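Local coordinates for protein putative acid phosphatase WZB (Escherichia coli, PDB 2WMY) that probably removes phosphate from phosphotyrosine residues of proteins, as a member of the low molecular weight protein tyrosine phosphatase family, at residues P23-L28 against L64-H69; C15-R21 against M88-H92; M108-L114 against Q139-W144; K117-D121 against V133-L137. The protein carries 1 engineered substitution. One frame throughout, in Å; residues are numbered along the deposited sequence.

Contact 1 of 4, residues P23-L28 against L64-H69; sequences PIGERL and LCLKGH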
loop_
_atom_site.group_PDB
_atom_site.type_symbol
_atom_site.label_atom_id
_atom_site.label_comp_id
_atom_site.label_asym_id
_atom_site.label_seq_id
_atom_site.Cartn_x
_atom_site.Cartn_y
_atom_site.Cartn_z
ATOM N N PRO A 23 0.619 -3.608 -3.288
ATOM C CA PRO A 23 -0.239 -4.055 -4.393
ATOM C C PRO A 23 -1.610 -4.486 -3.878
ATOM O O PRO A 23 -2.621 -4.311 -4.549
ATOM C CB PRO A 23 0.506 -5.266 -4.968
ATOM C CG PRO A 23 1.872 -5.225 -4.387
ATOM C CD PRO A 23 1.789 -4.480 -3.094
ATOM N N ILE A 24 -1.631 -5.065 -2.686
ATOM C CA ILE A 24 -2.884 -5.494 -2.083
ATOM C C ILE A 24 -3.695 -4.290 -1.592
ATOM O O ILE A 24 -4.893 -4.198 -1.833
ATOM C CB ILE A 24 -2.624 -6.501 -0.953
ATOM C CG1 ILE A 24 -2.187 -7.840 -1.558
ATOM C CG2 ILE A 24 -3.863 -6.664 -0.091
ATOM C CD1 ILE A 24 -1.765 -8.882 -0.521
ATOM N N GLY A 25 -3.023 -3.353 -0.930
ATOM C CA GLY A 25 -3.664 -2.127 -0.482
ATOM C C GLY A 25 -4.218 -1.329 -1.646
ATOM O O GLY A 25 -5.329 -0.810 -1.577
ATOM N N GLU A 26 -3.444 -1.240 -2.725
ATOM C CA GLU A 26 -3.874 -0.534 -3.929
ATOM C C GLU A 26 -5.174 -1.100 -4.475
ATOM O O GLU A 26 -6.117 -0.355 -4.748
ATOM C CB GLU A 26 -2.790 -0.606 -5.001
ATOM C CG GLU A 26 -3.249 -0.314 -6.415
ATOM C CD GLU A 26 -2.189 -0.700 -7.452
ATOM O OE1 GLU A 26 -1.076 -0.123 -7.421
ATOM O OE2 GLU A 26 -2.464 -1.585 -8.291
ATOM N N ARG A 27 -5.222 -2.421 -4.632
ATOM C CA ARG A 27 -6.365 -3.068 -5.274
ATOM C C ARG A 27 -7.608 -3.030 -4.383
ATOM O O ARG A 27 -8.730 -2.894 -4.875
ATOM C CB ARG A 27 -6.023 -4.511 -5.686
ATOM C CG ARG A 27 -4.874 -4.624 -6.688
ATOM C CD ARG A 27 -5.208 -3.962 -8.018
ATOM N NE ARG A 27 -4.016 -3.782 -8.844
ATOM C CZ ARG A 27 -3.716 -4.527 -9.907
ATOM N NH1 ARG A 27 -4.530 -5.500 -10.294
ATOM N NH2 ARG A 27 -2.599 -4.295 -10.588
ATOM N N LEU A 28 -7.405 -3.154 -3.074
ATOM C CA LEU A 28 -8.509 -3.023 -2.131
ATOM C C LEU A 28 -9.131 -1.628 -2.243
ATOM O O LEU A 28 -10.354 -1.485 -2.359
ATOM C CB LEU A 28 -8.036 -3.309 -0.696
ATOM C CG LEU A 28 -7.706 -4.774 -0.360
ATOM C CD1 LEU A 28 -6.971 -4.885 0.978
ATOM C CD2 LEU A 28 -8.971 -5.637 -0.362
ATOM N N LEU A 64 -9.676 -11.287 -4.508
ATOM C CA LEU A 64 -9.018 -10.058 -4.942
ATOM C C LEU A 64 -7.985 -10.339 -6.031
ATOM O O LEU A 64 -7.182 -11.262 -5.907
ATOM C CB LEU A 64 -8.355 -9.349 -3.756
ATOM C CG LEU A 64 -7.708 -8.009 -4.117
ATOM C CD1 LEU A 64 -8.763 -6.980 -4.591
ATOM C CD2 LEU A 64 -6.871 -7.466 -2.961
ATOM N N CYS A 65 -7.996 -9.529 -7.087
ATOM C CA CYS A 65 -7.100 -9.737 -8.227
ATOM C C CYS A 65 -5.904 -8.783 -8.225
ATOM O O CYS A 65 -6.067 -7.558 -8.202
ATOM C CB CYS A 65 -7.869 -9.619 -9.551
ATOM S SG CYS A 65 -6.843 -9.778 -11.063
ATOM N N LEU A 66 -4.705 -9.359 -8.259
ATOM C CA LEU A 66 -3.458 -8.597 -8.294
ATOM C C LEU A 66 -2.837 -8.576 -9.687
ATOM O O LEU A 66 -1.717 -8.102 -9.878
ATOM C CB LEU A 66 -2.458 -9.187 -7.300
ATOM C CG LEU A 66 -2.327 -8.519 -5.930
ATOM C CD1 LEU A 66 -3.673 -8.088 -5.368
ATOM C CD2 LEU A 66 -1.582 -9.433 -4.962
ATOM N N LYS A 67 -3.565 -9.079 -10.670
ATOM C CA LYS A 67 -2.970 -9.286 -11.980
ATOM C C LYS A 67 -2.612 -7.981 -12.680
ATOM O O LYS A 67 -3.313 -6.980 -12.554
ATOM C CB LYS A 67 -3.860 -10.179 -12.848
ATOM C CG LYS A 67 -3.879 -11.630 -12.384
ATOM C CD LYS A 67 -4.884 -12.467 -13.160
ATOM C CE LYS A 67 -4.697 -13.942 -12.865
ATOM N NZ LYS A 67 -5.231 -14.798 -13.960
ATOM N N GLY A 68 -1.499 -8.000 -13.401
ATOM C CA GLY A 68 -1.035 -6.828 -14.113
ATOM C C GLY A 68 -0.079 -5.979 -13.302
ATOM O O GLY A 68 0.431 -4.975 -13.793
ATOM N N HIS A 69 0.174 -6.380 -12.059
ATOM C CA HIS A 69 1.004 -5.569 -11.183
ATOM C C HIS A 69 2.464 -5.578 -11.603
ATOM O O HIS A 69 2.960 -6.567 -12.127
ATOM C CB HIS A 69 0.903 -6.026 -9.732
ATOM C CG HIS A 69 1.857 -5.314 -8.830
ATOM N ND1 HIS A 69 1.629 -4.035 -8.377
ATOM C CD2 HIS A 69 3.060 -5.686 -8.329
ATOM C CE1 HIS A 69 2.642 -3.653 -7.620
ATOM N NE2 HIS A 69 3.522 -4.638 -7.574
HETATM O O HOH W 1 -0.569 -2.442 -9.861
#
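Arg27 reaches from its helix into the bend of residues 65-69, where NH1 donates to Lys67 O at 3.0 Å, nearly straight (163°) and in the guanidinium plane. A weaker bond from NH1 goes to Cys65 O, and another weak one from NH2 to Lys67 O. A bend at chi2 (-64°) turns the long arm toward these carbonyls, while its CB and CG lie against Leu64 CD1 and Leu66 CD1. Beside it, Pro23 CB sits over the face of the His69 ring, 3.8 Å from the centroid, a CH-pi contact suited to a flat imidazole. Apolar branches fill the remaining seam: Leu64 CD2 meets Leu28 CD2 at 3.8 Å, and Leu66 CD2 lies on Ile24 CG1. Further out, Glu26 OE2 holds Arg27 NE in a salt bridge of 2.7 Å, and a water joins Glu26 OE2, Arg27 NH2 and His69 ND1. Gly68 takes the positive-phi place of a type II turn, at a phi of 92° that would press a side chain against the preceding carbonyl. His69 NE2 bonds Asn18 O, which ties this loop to the phosphate-binding loop preceding helix 21-32 in the low molecular weight phosphatase fold.

Contact 2 of 4, residues C15-R21 against M88-H92; sequences CTGNICR and MEYSH. With SO4 (sulfate ion), chain I.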
loop_
_atom_site.group_PDB
_atom_site.type_symbol
_atom_site.label_atom_id
_atom_site.label_comp_id
_atom_site.label_asym_id
_atom_site.label_seq_id
_atom_site.Cartn_x
_atom_site.Cartn_y
_atom_site.Cartn_z
ATOM N N CYS A 15 4.830 0.493 0.262
ATOM C CA CYS A 15 5.496 -0.416 1.181
ATOM C C CYS A 15 6.991 -0.452 0.880
ATOM O O CYS A 15 7.590 0.562 0.495
ATOM C CB CYS A 15 4.877 -1.828 1.154
ATOM S SG CYS A 15 4.936 -2.738 -0.421
ATOM N N THR A 16 7.601 -1.614 1.055
ATOM C CA THR A 16 9.031 -1.730 0.807
ATOM C C THR A 16 9.320 -2.322 -0.564
ATOM O O THR A 16 9.884 -1.653 -1.426
ATOM C CB THR A 16 9.696 -2.568 1.878
ATOM O OG1 THR A 16 9.393 -1.989 3.148
ATOM C CG2 THR A 16 11.206 -2.605 1.674
ATOM N N GLY A 17 8.912 -3.571 -0.768
ATOM C CA GLY A 17 9.176 -4.249 -2.020
ATOM C C GLY A 17 8.233 -3.894 -3.157
ATOM O O GLY A 17 8.569 -4.121 -4.311
ATOM N N ASN A 18 7.064 -3.341 -2.829
ATOM C CA ASN A 18 5.983 -3.138 -3.803
ATOM C C ASN A 18 5.601 -4.462 -4.471
ATOM O O ASN A 18 5.242 -4.499 -5.644
ATOM C CB ASN A 18 6.349 -2.058 -4.838
ATOM C CG ASN A 18 5.190 -1.705 -5.783
ATOM O OD1 ASN A 18 5.397 -1.537 -6.979
ATOM N ND2 ASN A 18 3.983 -1.593 -5.252
ATOM N N ILE A 19 5.686 -5.557 -3.716
ATOM C CA ILE A 19 5.293 -6.872 -4.236
ATOM C C ILE A 19 4.350 -7.636 -3.294
ATOM O O ILE A 19 3.728 -8.609 -3.703
ATOM C CB ILE A 19 6.513 -7.755 -4.571
ATOM C CG1 ILE A 19 7.305 -8.089 -3.309
ATOM C CG2 ILE A 19 7.406 -7.079 -5.596
ATOM C CD1 ILE A 19 8.483 -9.012 -3.575
ATOM N N CYS A 20 4.232 -7.191 -2.044
ATOM C CA CYS A 20 3.273 -7.795 -1.116
ATOM C C CYS A 20 2.164 -6.839 -0.660
ATOM O O CYS A 20 1.035 -6.939 -1.126
ATOM C CB CYS A 20 3.986 -8.374 0.105
ATOM S SG CYS A 20 5.194 -9.659 -0.263
ATOM N N ARG A 21 2.496 -5.908 0.236
ATOM C CA ARG A 21 1.486 -5.056 0.882
ATOM C C ARG A 21 0.836 -4.002 -0.009
ATOM O O ARG A 21 -0.388 -3.962 -0.112
ATOM C CB ARG A 21 2.048 -4.389 2.145
ATOM C CG ARG A 21 2.339 -5.381 3.263
ATOM C CD ARG A 21 3.223 -4.771 4.328
ATOM N NE ARG A 21 4.590 -4.589 3.849
ATOM C CZ ARG A 21 5.565 -4.080 4.588
ATOM N NH1 ARG A 21 5.309 -3.717 5.832
ATOM N NH2 ARG A 21 6.794 -3.954 4.093
ATOM N N MET A 88 3.121 1.763 4.947
ATOM C CA MET A 88 2.791 0.604 5.757
ATOM C C MET A 88 3.378 0.707 7.160
ATOM O O MET A 88 2.724 0.361 8.140
ATOM C CB MET A 88 3.260 -0.676 5.056
ATOM C CG MET A 88 2.589 -0.921 3.707
ATOM S SD MET A 88 0.803 -1.109 3.904
ATOM C CE MET A 88 0.228 -0.823 2.226
ATOM N N GLU A 89 4.601 1.215 7.251
ATOM C CA GLU A 89 5.339 1.178 8.506
ATOM C C GLU A 89 5.782 2.544 9.014
ATOM O O GLU A 89 6.031 3.463 8.233
ATOM C CB GLU A 89 6.564 0.275 8.360
ATOM C CG GLU A 89 6.246 -1.139 7.922
ATOM C CD GLU A 89 7.484 -2.001 7.845
ATOM O OE1 GLU A 89 8.358 -1.825 8.714
ATOM O OE2 GLU A 89 7.581 -2.851 6.926
ATOM N N TYR A 90 5.888 2.661 10.335
ATOM C CA TYR A 90 6.464 3.842 10.950
ATOM C C TYR A 90 7.809 4.154 10.309
ATOM O O TYR A 90 8.071 5.292 9.927
ATOM C CB TYR A 90 6.615 3.646 12.459
ATOM C CG TYR A 90 5.313 3.762 13.218
ATOM C CD1 TYR A 90 4.704 4.997 13.410
ATOM C CD2 TYR A 90 4.689 2.637 13.743
ATOM C CE1 TYR A 90 3.506 5.106 14.102
ATOM C CE2 TYR A 90 3.494 2.736 14.437
ATOM C CZ TYR A 90 2.909 3.970 14.614
ATOM O OH TYR A 90 1.723 4.060 15.302
ATOM N N SER A 91 8.653 3.137 10.165
ATOM C CA SER A 91 9.968 3.333 9.558
ATOM C C SER A 91 9.874 3.966 8.164
ATOM O O SER A 91 10.779 4.676 7.736
ATOM C CB SER A 91 10.735 2.011 9.494
ATOM O OG SER A 91 9.986 1.034 8.791
ATOM N N HIS A 92 8.776 3.708 7.464
ATOM C CA HIS A 92 8.542 4.297 6.149
ATOM C C HIS A 92 8.353 5.808 6.206
ATOM O O HIS A 92 8.711 6.517 5.264
ATOM C CB HIS A 92 7.325 3.667 5.475
ATOM C CG HIS A 92 7.557 2.277 4.974
ATOM N ND1 HIS A 92 6.572 1.311 4.979
ATOM C CD2 HIS A 92 8.659 1.691 4.449
ATOM C CE1 HIS A 92 7.057 0.190 4.475
ATOM N NE2 HIS A 92 8.322 0.393 4.147
HETATM S S SO4 I . 6.511 -5.879 0.640
HETATM O O1 SO4 I . 6.330 -5.733 -0.811
HETATM O O2 SO4 I . 7.255 -7.115 0.905
HETATM O O3 SO4 I . 7.248 -4.748 1.224
HETATM O O4 SO4 I . 5.183 -5.921 1.262
HETATM O O HOH W 2 9.730 -3.663 5.442
#
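Arg21 divides its guanidinium between two anions, a bound sulfate on one stretch of its edge and the Glu89 carboxylate on another. NE donates to sulfate O4 and NH2 to sulfate O3, each at 3.0 Å, while NH1 points to Glu89 OE2 at 2.7 Å (161°), a salt bridge to which NH2 adds a weaker bond. Glu89 OE2 is met on its anti side, and the guanidinium and carboxylate planes stand 44° apart. The bend at chi3 (-71°) wraps the arginine about the anion, and Met88 CB lies over one face of the guanidinium; Ile119 O is a further acceptor for NH1. With five bonds along its edge, the group has little freedom to turn. Cys15 and Arg21, with five residues between them, form the signature of the protein tyrosine phosphatases, and the backbone makes the P-loop: the N-H groups of Thr16, Gly17, Ile19, Cys20 and Arg21 all donate to the sulfate, which probably marks the phosphate site. Cys15, the predicted nucleophile, has SG 3.3 Å from sulfate O1, and its CB packs on Met88 CG at 3.5 Å. Gly17 suits its place because a CB there would collide with the same oxygen. A second shell steadies the loop: His92 NE2 donates to Thr16 OG1 at 2.8 Å, in the imidazole plane, while ND1 on the other side of the ring accepts the backbone N-H of Glu89. Thr16 OG1 in turn donates to a water, which donates a hydrogen bond to Glu89 OE2.

Contact 3 of 4, residues M108-L114 against Q139-W144; sequences MLFGHWL and QASKRW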
loop_
_atom_site.group_PDB
_atom_site.type_symbol
_atom_site.label_atom_id
_atom_site.label_comp_id
_atom_site.label_asym_id
_atom_site.label_seq_id
_atom_site.Cartn_x
_atom_site.Cartn_y
_atom_site.Cartn_z
ATOM N N MET A 108 0.454 9.558 5.435
ATOM C CA MET A 108 -0.063 8.941 6.651
ATOM C C MET A 108 0.066 7.422 6.557
ATOM O O MET A 108 0.300 6.872 5.479
ATOM C CB MET A 108 -1.513 9.356 6.899
ATOM C CG MET A 108 -1.687 10.873 7.143
ATOM S SD MET A 108 -3.420 11.375 7.181
ATOM C CE MET A 108 -3.974 10.622 8.713
ATOM N N LEU A 109 -0.048 6.752 7.694
ATOM C CA LEU A 109 -0.001 5.298 7.713
ATOM C C LEU A 109 -1.237 4.711 7.046
ATOM O O LEU A 109 -2.327 5.269 7.142
ATOM C CB LEU A 109 0.120 4.799 9.145
ATOM C CG LEU A 109 1.457 5.217 9.753
ATOM C CD1 LEU A 109 1.432 5.111 11.277
ATOM C CD2 LEU A 109 2.564 4.368 9.156
ATOM N N PHE A 110 -1.056 3.590 6.360
ATOM C CA PHE A 110 -2.169 2.879 5.762
ATOM C C PHE A 110 -3.159 2.440 6.842
ATOM O O PHE A 110 -4.368 2.524 6.659
ATOM C CB PHE A 110 -1.672 1.669 4.974
ATOM C CG PHE A 110 -2.673 1.155 3.984
ATOM C CD1 PHE A 110 -2.678 1.627 2.685
ATOM C CD2 PHE A 110 -3.626 0.226 4.362
ATOM C CE1 PHE A 110 -3.602 1.176 1.778
ATOM C CE2 PHE A 110 -4.554 -0.234 3.455
ATOM C CZ PHE A 110 -4.543 0.238 2.164
ATOM N N GLY A 111 -2.638 1.978 7.974
ATOM C CA GLY A 111 -3.483 1.542 9.067
ATOM C C GLY A 111 -3.714 2.627 10.106
ATOM O O GLY A 111 -3.883 2.330 11.290
ATOM N N HIS A 112 -3.732 3.883 9.664
ATOM C CA HIS A 112 -3.894 5.002 10.590
ATOM C C HIS A 112 -5.130 4.846 11.462
ATOM O O HIS A 112 -5.108 5.189 12.637
ATOM C CB HIS A 112 -3.968 6.343 9.852
ATOM C CG HIS A 112 -4.219 7.507 10.760
ATOM N ND1 HIS A 112 -3.202 8.198 11.382
ATOM C CD2 HIS A 112 -5.374 8.080 11.180
ATOM C CE1 HIS A 112 -3.717 9.154 12.136
ATOM N NE2 HIS A 112 -5.034 9.103 12.033
ATOM N N TRP A 113 -6.198 4.313 10.875
ATOM C CA TRP A 113 -7.489 4.218 11.539
ATOM C C TRP A 113 -7.681 2.939 12.355
ATOM O O TRP A 113 -8.742 2.724 12.936
ATOM C CB TRP A 113 -8.603 4.379 10.502
ATOM C CG TRP A 113 -8.457 5.666 9.753
ATOM C CD1 TRP A 113 -8.146 5.821 8.431
ATOM C CD2 TRP A 113 -8.578 6.984 10.295
ATOM N NE1 TRP A 113 -8.078 7.156 8.117
ATOM C CE2 TRP A 113 -8.344 7.891 9.244
ATOM C CE3 TRP A 113 -8.876 7.488 11.569
ATOM C CZ2 TRP A 113 -8.393 9.274 9.423
ATOM C CZ3 TRP A 113 -8.924 8.867 11.747
ATOM C CH2 TRP A 113 -8.681 9.740 10.679
ATOM N N LEU A 114 -6.651 2.099 12.400
ATOM C CA LEU A 114 -6.691 0.870 13.185
ATOM C C LEU A 114 -6.088 1.106 14.568
ATOM O O LEU A 114 -5.243 1.986 14.737
ATOM C CB LEU A 114 -5.932 -0.246 12.464
ATOM C CG LEU A 114 -6.445 -0.576 11.063
ATOM C CD1 LEU A 114 -5.685 -1.758 10.470
ATOM C CD2 LEU A 114 -7.938 -0.856 11.108
ATOM N N GLN A 139 -9.241 -4.244 6.551
ATOM C CA GLN A 139 -9.884 -3.442 7.586
ATOM C C GLN A 139 -9.419 -1.982 7.506
ATOM O O GLN A 139 -10.218 -1.061 7.619
ATOM C CB GLN A 139 -9.596 -4.027 8.978
ATOM C CG GLN A 139 -10.233 -3.273 10.125
ATOM C CD GLN A 139 -9.995 -3.935 11.475
ATOM O OE1 GLN A 139 -8.858 -4.219 11.852
ATOM N NE2 GLN A 139 -11.073 -4.176 12.209
ATOM N N ALA A 140 -8.123 -1.781 7.298
ATOM C CA ALA A 140 -7.574 -0.432 7.162
ATOM C C ALA A 140 -8.153 0.285 5.940
ATOM O O ALA A 140 -8.448 1.490 5.991
ATOM C CB ALA A 140 -6.060 -0.490 7.075
ATOM N N SER A 141 -8.312 -0.464 4.848
ATOM C CA SER A 141 -8.870 0.064 3.595
ATOM C C SER A 141 -10.325 0.509 3.722
ATOM O O SER A 141 -10.703 1.562 3.212
ATOM C CB SER A 141 -8.773 -0.978 2.474
ATOM O OG SER A 141 -7.424 -1.236 2.154
ATOM N N LYS A 142 -11.146 -0.310 4.372
ATOM C CA LYS A 142 -12.546 0.048 4.576
ATOM C C LYS A 142 -12.639 1.364 5.338
ATOM O O LYS A 142 -13.435 2.230 5.001
ATOM C CB LYS A 142 -13.304 -1.061 5.320
ATOM C CG LYS A 142 -13.532 -2.324 4.494
ATOM C CD LYS A 142 -14.089 -3.466 5.344
ATOM C CE LYS A 142 -14.144 -4.771 4.557
ATOM N NZ LYS A 142 -14.408 -5.966 5.421
ATOM N N ARG A 143 -11.810 1.516 6.360
ATOM C CA ARG A 143 -11.856 2.725 7.174
ATOM C C ARG A 143 -11.319 3.956 6.445
ATOM O O ARG A 143 -11.865 5.044 6.597
ATOM C CB ARG A 143 -11.151 2.507 8.510
ATOM C CG ARG A 143 -11.753 1.354 9.296
ATOM C CD ARG A 143 -11.119 1.183 10.666
ATOM N NE ARG A 143 -11.815 0.150 11.430
ATOM C CZ ARG A 143 -11.578 -0.130 12.706
ATOM N NH1 ARG A 143 -10.660 0.547 13.383
ATOM N NH2 ARG A 143 -12.270 -1.087 13.308
ATOM N N TRP A 144 -10.269 3.788 5.641
ATOM C CA TRP A 144 -9.794 4.901 4.819
ATOM C C TRP A 144 -10.863 5.319 3.817
ATOM O O TRP A 144 -11.010 6.498 3.519
ATOM C CB TRP A 144 -8.470 4.582 4.110
ATOM C CG TRP A 144 -7.263 5.131 4.830
ATOM C CD1 TRP A 144 -6.233 4.420 5.369
ATOM C CD2 TRP A 144 -6.980 6.513 5.098
ATOM N NE1 TRP A 144 -5.322 5.273 5.952
ATOM C CE2 TRP A 144 -5.757 6.562 5.795
ATOM C CE3 TRP A 144 -7.646 7.711 4.818
ATOM C CZ2 TRP A 144 -5.183 7.764 6.220
ATOM C CZ3 TRP A 144 -7.069 8.908 5.236
ATOM C CH2 TRP A 144 -5.854 8.922 5.932
HETATM O O HOH W 3 -6.522 2.779 8.210
#
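Trp144 lies under the two overlapping type I turns of residues 109-114, and its indole meets them along most of the ring. Beyond CB, an unusual chi1 of -98° swings the ring toward the end of the strand, and CG comes beneath Trp113 CD1 at 3.8 Å. CD1 faces Phe110 O at its edge. NE1 donates to Leu109 O at 3.2 Å, in the carbonyl plane and on a lone pair, a mate for the indole N-H in a buried place. CD2 and CE2 lie under Trp113 NE1, each 3.3 Å away, as the edge of Trp113 stands on the face of Trp144 with the planes at 73°, a T-shaped pair. At the tip, CH2 meets Met108 SD at 3.7 Å, a Met-aromatic contact at the ring edge. Putting an alanine in place of Trp144 would probably leave Leu109 O without this donor and open a gap below Trp113. One turn back along the helix, the small Ala140 CB fits against Phe110 CD2 and Leu114 CD1 (3.6 Å). Arg143, extended from CG to NE, lays a guanidinium face on Leu114 CD2 and gives NH1 to Trp113 O at 2.9 Å. A water links Phe110 O, Trp113 N and Ala140 O. Here the C-terminal helix 127-147 packs on the chain leaving edge strand 107-109, as in the alpha/beta fold of low molecular weight phosphatases.

Contact 4 of 4, residues K117-D121 against V133-L137; sequences KEIPD and VYQLL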
loop_
_atom_site.group_PDB
_atom_site.type_symbol
_atom_site.label_atom_id
_atom_site.label_comp_id
_atom_site.label_asym_id
_atom_site.label_seq_id
_atom_site.Cartn_x
_atom_site.Cartn_y
_atom_site.Cartn_z
ATOM N N LYS A 117 -1.482 0.549 14.302
ATOM C CA LYS A 117 -1.467 1.225 13.006
ATOM C C LYS A 117 -0.509 0.637 11.977
ATOM O O LYS A 117 -0.653 0.874 10.786
ATOM C CB LYS A 117 -1.171 2.718 13.184
ATOM C CG LYS A 117 -2.064 3.406 14.192
ATOM C CD LYS A 117 -2.008 4.915 14.061
ATOM C CE LYS A 117 -2.710 5.576 15.240
ATOM N NZ LYS A 117 -3.876 4.763 15.720
ATOM N N GLU A 118 0.478 -0.120 12.426
ATOM C CA GLU A 118 1.490 -0.602 11.503
ATOM C C GLU A 118 1.070 -1.898 10.806
ATOM O O GLU A 118 0.569 -2.828 11.444
ATOM C CB GLU A 118 2.827 -0.774 12.227
ATOM C CG GLU A 118 3.954 -1.238 11.339
ATOM C CD GLU A 118 5.304 -0.779 11.838
ATOM O OE1 GLU A 118 6.147 -1.646 12.144
ATOM O OE2 GLU A 118 5.518 0.448 11.924
ATOM N N ILE A 119 1.257 -1.946 9.490
ATOM C CA ILE A 119 1.052 -3.184 8.745
ATOM C C ILE A 119 2.392 -3.918 8.642
ATOM O O ILE A 119 3.280 -3.478 7.916
ATOM C CB ILE A 119 0.520 -2.906 7.325
ATOM C CG1 ILE A 119 -0.593 -1.850 7.359
ATOM C CG2 ILE A 119 0.061 -4.199 6.658
ATOM C CD1 ILE A 119 -1.901 -2.334 7.954
ATOM N N PRO A 120 2.540 -5.042 9.366
ATOM C CA PRO A 120 3.824 -5.749 9.426
ATOM C C PRO A 120 4.206 -6.301 8.061
ATOM O O PRO A 120 3.342 -6.436 7.196
ATOM C CB PRO A 120 3.553 -6.908 10.404
ATOM C CG PRO A 120 2.282 -6.544 11.103
ATOM C CD PRO A 120 1.493 -5.745 10.121
ATOM N N ASP A 121 5.487 -6.608 7.887
ATOM C CA ASP A 121 6.036 -7.120 6.633
ATOM C C ASP A 121 5.862 -8.639 6.573
ATOM O O ASP A 121 6.400 -9.344 7.420
ATOM C CB ASP A 121 7.524 -6.773 6.582
ATOM C CG ASP A 121 8.192 -7.178 5.275
ATOM O OD1 ASP A 121 7.559 -7.865 4.453
ATOM O OD2 ASP A 121 9.368 -6.810 5.086
ATOM N N VAL A 133 -1.921 -10.301 7.483
ATOM C CA VAL A 133 -1.667 -9.026 6.817
ATOM C C VAL A 133 -2.804 -8.622 5.870
ATOM O O VAL A 133 -3.191 -7.453 5.827
ATOM C CB VAL A 133 -0.315 -9.025 6.078
ATOM C CG1 VAL A 133 -0.134 -7.732 5.289
ATOM C CG2 VAL A 133 0.819 -9.198 7.076
ATOM N N TYR A 134 -3.349 -9.584 5.128
ATOM C CA TYR A 134 -4.489 -9.296 4.261
ATOM C C TYR A 134 -5.662 -8.695 5.034
ATOM O O TYR A 134 -6.253 -7.690 4.615
ATOM C CB TYR A 134 -4.975 -10.544 3.517
ATOM C CG TYR A 134 -6.070 -10.212 2.527
ATOM C CD1 TYR A 134 -5.762 -9.840 1.225
ATOM C CD2 TYR A 134 -7.407 -10.215 2.907
ATOM C CE1 TYR A 134 -6.758 -9.517 0.309
ATOM C CE2 TYR A 134 -8.407 -9.894 2.004
ATOM C CZ TYR A 134 -8.073 -9.543 0.703
ATOM O OH TYR A 134 -9.053 -9.217 -0.207
ATOM N N GLN A 135 -6.014 -9.328 6.150
ATOM C CA GLN A 135 -7.130 -8.845 6.953
ATOM C C GLN A 135 -6.880 -7.423 7.452
ATOM O O GLN A 135 -7.769 -6.582 7.414
ATOM C CB GLN A 135 -7.423 -9.778 8.130
ATOM C CG GLN A 135 -8.542 -9.245 9.025
ATOM C CD GLN A 135 -8.790 -10.106 10.246
ATOM O OE1 GLN A 135 -8.947 -11.323 10.143
ATOM N NE2 GLN A 135 -8.826 -9.478 11.412
ATOM N N LEU A 136 -5.665 -7.158 7.913
ATOM C CA LEU A 136 -5.312 -5.823 8.375
ATOM C C LEU A 136 -5.436 -4.790 7.256
ATOM O O LEU A 136 -5.962 -3.703 7.468
ATOM C CB LEU A 136 -3.900 -5.813 8.945
ATOM C CG LEU A 136 -3.682 -6.466 10.309
ATOM C CD1 LEU A 136 -2.190 -6.528 10.606
ATOM C CD2 LEU A 136 -4.438 -5.725 11.427
ATOM N N LEU A 137 -4.940 -5.129 6.070
ATOM C CA LEU A 137 -5.033 -4.227 4.925
ATOM C C LEU A 137 -6.486 -3.979 4.550
ATOM O O LEU A 137 -6.867 -2.874 4.155
ATOM C CB LEU A 137 -4.264 -4.794 3.728
ATOM C CG LEU A 137 -2.746 -4.576 3.768
ATOM C CD1 LEU A 137 -2.077 -5.213 2.570
ATOM C CD2 LEU A 137 -2.418 -3.091 3.820
#
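Ile119 enters the groove between Val133, Leu136 and Leu137 with both of its branches. CG2 stands anti to the backbone N and touches Val133 CG1 at 3.8 Å and Leu137 CD2 at 3.9 Å. The other arm, turned by chi1 of -44°, carries CD1 to Leu136 CB at 4.1 Å. A beta-branched residue suits this place, since one short stem carries two apolar branches, CG2 between Val133 and Leu137 on successive turns and CD1 alongside Leu136. Replacing Ile119 with a glycine would probably leave a gap facing Val133 and Leu137 and take from Leu136 CB its apolar mate. Next comes Pro120, whose rigid ring sets CD against Leu136 CD1 at 3.8 Å, while its O lies near Val133 CG2. No hydrogen bond crosses the contact, so apolar packing alone joins these two segments. The backbone of Ile119 is held from elsewhere, by a bond with Met88. At the end of the run, Asp121, the predicted proton donor, points its CB away from the helix; OD1 accepts from Tyr123 N, and OD2 makes a long, weak ion pair with Arg21. Thus the greasy side of the strand-to-helix loop rests on helix 127-147 beside the phosphatase active site, consistent with the general-acid loop of this family.

How the contacts relate
From the N terminus, strand 10-15 runs into the phosphate-binding loop, where contact 2 closes a long loop by joining residues 15-21 to 88-92, just after strand 84-87. Contact 1 is nested inside it, linking helix 21-32 to the loop that follows helix 53-61. The second half of the chain begins a new loop in series: contact 3 brings residues 108-114, at the edge strand, to the C-terminal helix, and contact 4 nests within it. None of the loops cross. The two halves meet where Tyr90 N bonds Glu118 OE2 and where Ile24 and Leu28 pack on Leu137, so helix 127-147 ties helix 21-32 to the last strand's loop.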